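Side-chain contact in lipoprotein (Thermotoga maritima, PDB 2F4I), which is of unknown function but adopts an OB fold and belongs to a family of predicted periplasmic lipoproteins (DUF2291): residues Leu40-Ala44 and Val45-Asn49. Residues are numbered along the deposited sequence; the frame is centred on the assembly and turned at random.
Sequences LGYDA and VEVLN
Asp43 caps the N-terminus of helix 44-53 by extending its carboxylate forward over the first turn, where OD2 accepts the backbone N-H of Glu46 at 3.0 Å. CG stands opposite the backbone N (chi1 -179°), a setting that carries the acid toward the start of the helix. The bond is fairly straight, 162° at the hydrogen, but it uses the anti side of OD2, with the donor 23° out of the carboxylate plane. A first-turn amide, which lies before the i to i-4 pattern begins at Val47, thereby gains a side-chain acceptor, and the helix end probably favours the negative charge of Asp43.

The next two amides are served by main chain. Val47 N donates to Asp43 O at 3.1 Å, making Asp43 a double acceptor through side chain and carbonyl, and Leu48 N donates to Ala44 O at 3.0 Å; Asn49 N then continues the series to Val45 O.

A hydrophobic staple flanks the cap. Val47 CG2, beside its own backbone N, reaches back over the cap residue to meet Tyr42 CB at 3.5 Å, approaching the ring obliquely. On the next residue, Leu48 CG rests 3.3 Å from Ala44 O.

The cap thus marks the switch from edge strand to helix. Strand 42-43 runs parallel to strand 72-81 at one margin of the mixed sheet, with backbone bonds from Tyr42 to Ile75 and Gln77 and from Ala44 to Gln77. The Tyr42 ring meets Phe62 edge-to-face, while the buried side chains of Ala44 and Val47 both pack on Ile76, setting the first turn of helix 44-53 against strand 72-81.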
ATOM      1  N   LEU A  40       2.954 -11.819  -0.151  1.00 23.48           N
ATOM      2  CA  LEU A  40       2.383 -10.913   0.808  1.00 22.63           C
ATOM      3  C   LEU A  40       1.178 -10.171   0.216  1.00 21.47           C
ATOM      4  O   LEU A  40       1.298  -9.588  -0.843  1.00 22.16           O
ATOM      5  CB  LEU A  40       3.443  -9.916   1.224  1.00 22.21           C
ATOM      6  CG  LEU A  40       3.085  -9.078   2.419  1.00 21.18           C
ATOM      7  CD1 LEU A  40       2.855  -9.929   3.689  1.00 20.03           C
ATOM      8  CD2 LEU A  40       4.270  -8.138   2.565  1.00 21.56           C
ATOM      9  N   GLY A  41       0.030 -10.163   0.901  1.00 18.26           N
ATOM     10  CA  GLY A  41      -1.129  -9.396   0.485  1.00 17.36           C
ATOM     11  C   GLY A  41      -2.297 -10.295   0.151  1.00 16.76           C
ATOM     12  O   GLY A  41      -2.103 -11.371  -0.417  1.00 17.90           O
ATOM     13  N   TYR A  42      -3.495  -9.845   0.482  1.00 15.46           N
ATOM     14  CA  TYR A  42      -4.711 -10.557   0.108  1.00 16.75           C
ATOM     15  C   TYR A  42      -5.127 -10.168  -1.328  1.00 16.21           C
ATOM     16  O   TYR A  42      -4.814  -9.083  -1.830  1.00 15.88           O
ATOM     17  CB  TYR A  42      -5.836 -10.245   1.090  1.00 16.26           C
ATOM     18  CG  TYR A  42      -5.714 -10.905   2.413  1.00 15.65           C
ATOM     19  CD1 TYR A  42      -6.180 -12.208   2.605  1.00 15.16           C
ATOM     20  CD2 TYR A  42      -5.153 -10.221   3.517  1.00 16.07           C
ATOM     21  CE1 TYR A  42      -6.070 -12.854   3.848  1.00 15.36           C
ATOM     22  CE2 TYR A  42      -5.043 -10.858   4.795  1.00 16.20           C
ATOM     23  CZ  TYR A  42      -5.507 -12.164   4.950  1.00 16.49           C
ATOM     24  OH  TYR A  42      -5.423 -12.798   6.179  1.00 16.82           O
ATOM     25  N   ASP A  43      -5.829 -11.071  -1.982  1.00 17.45           N
ATOM     26  CA  ASP A  43      -6.358 -10.822  -3.291  1.00 17.08           C
ATOM     27  C   ASP A  43      -7.194  -9.524  -3.310  1.00 17.08           C
ATOM     28  O   ASP A  43      -8.203  -9.412  -2.598  1.00 15.90           O
ATOM     29  CB  ASP A  43      -7.209 -12.000  -3.702  1.00 17.91           C
ATOM     30  CG  ASP A  43      -7.778 -11.825  -5.051  1.00 19.68           C
ATOM     31  OD1 ASP A  43      -7.017 -11.983  -6.009  1.00 22.26           O
ATOM     32  OD2 ASP A  43      -8.967 -11.511  -5.168  1.00 20.99           O
ATOM     33  N   ALA A  44      -6.766  -8.564  -4.134  1.00 16.15           N
ATOM     34  CA  ALA A  44      -7.407  -7.248  -4.223  1.00 16.42           C
ATOM     35  C   ALA A  44      -8.930  -7.290  -4.522  1.00 16.79           C
ATOM     36  O   ALA A  44      -9.708  -6.619  -3.845  1.00 16.01           O
ATOM     37  CB  ALA A  44      -6.640  -6.348  -5.243  1.00 12.94           C
ATOM     38  N   VAL A  45      -9.356  -8.094  -5.491  1.00 16.99           N
ATOM     39  CA  VAL A  45     -10.781  -8.162  -5.865  1.00 16.82           C
ATOM     40  C   VAL A  45     -11.626  -8.687  -4.705  1.00 18.65           C
ATOM     41  O   VAL A  45     -12.657  -8.101  -4.374  1.00 19.04           O
ATOM     42  CB  VAL A  45     -11.016  -8.986  -7.164  1.00 16.83           C
ATOM     43  CG1 VAL A  45     -12.537  -9.133  -7.485  1.00 15.63           C
ATOM     44  CG2 VAL A  45     -10.314  -8.320  -8.344  1.00 14.64           C
ATOM     45  N   GLU A  46     -11.160  -9.761  -4.055  1.00 20.09           N
ATOM     46  CA  GLU A  46     -11.868 -10.325  -2.900  1.00 20.90           C
ATOM     47  C   GLU A  46     -12.023  -9.321  -1.752  1.00 20.35           C
ATOM     48  O   GLU A  46     -13.109  -9.213  -1.179  1.00 19.58           O
ATOM     49  CB  GLU A  46     -11.114 -11.555  -2.393  0.50 21.73           C
ATOM     50  CG  GLU A  46     -11.806 -12.297  -1.254  0.50 22.50           C
ATOM     51  CD  GLU A  46     -11.035 -13.520  -0.780  0.50 23.27           C
ATOM     52  OE1 GLU A  46     -10.253 -14.110  -1.572  0.50 23.41           O
ATOM     53  OE2 GLU A  46     -11.215 -13.886   0.401  0.50 24.55           O
ATOM     54  N   VAL A  47     -10.926  -8.650  -1.372  1.00 18.04           N
ATOM     55  CA  VAL A  47     -10.962  -7.643  -0.316  1.00 15.96           C
ATOM     56  C   VAL A  47     -11.956  -6.503  -0.667  1.00 16.52           C
ATOM     57  O   VAL A  47     -12.863  -6.209   0.126  1.00 14.99           O
ATOM     58  CB  VAL A  47      -9.555  -7.088   0.014  1.00 15.59           C
ATOM     59  CG1 VAL A  47      -9.598  -5.874   0.975  1.00 14.49           C
ATOM     60  CG2 VAL A  47      -8.617  -8.181   0.548  1.00 14.38           C
ATOM     61  N   LEU A  48     -11.817  -5.897  -1.848  1.00 15.25           N
ATOM     62  CA  LEU A  48     -12.725  -4.820  -2.229  1.00 16.38           C
ATOM     63  C   LEU A  48     -14.217  -5.254  -2.315  1.00 16.51           C
ATOM     64  O   LEU A  48     -15.106  -4.527  -1.902  1.00 15.07           O
ATOM     65  CB  LEU A  48     -12.299  -4.117  -3.529  1.00 16.58           C
ATOM     66  CG  LEU A  48     -10.905  -3.502  -3.651  1.00 17.36           C
ATOM     67  CD1 LEU A  48     -10.890  -2.449  -4.684  1.00 18.61           C
ATOM     68  CD2 LEU A  48     -10.390  -2.949  -2.375  1.00 18.75           C
ATOM     69  N   ASN A  49     -14.472  -6.436  -2.864  1.00 17.14           N
ATOM     70  CA  ASN A  49     -15.836  -6.976  -2.877  1.00 16.97           C
ATOM     71  C   ASN A  49     -16.393  -7.147  -1.481  1.00 16.57           C
ATOM     72  O   ASN A  49     -17.543  -6.842  -1.231  1.00 15.81           O
ATOM     73  CB  ASN A  49     -15.902  -8.317  -3.618  1.00 14.15           C
ATOM     74  CG  ASN A  49     -15.867  -8.148  -5.105  1.00 14.05           C
ATOM     75  OD1 ASN A  49     -16.064  -7.042  -5.606  1.00 14.38           O
ATOM     76  ND2 ASN A  49     -15.594  -9.224  -5.822  1.00 10.97           N
TER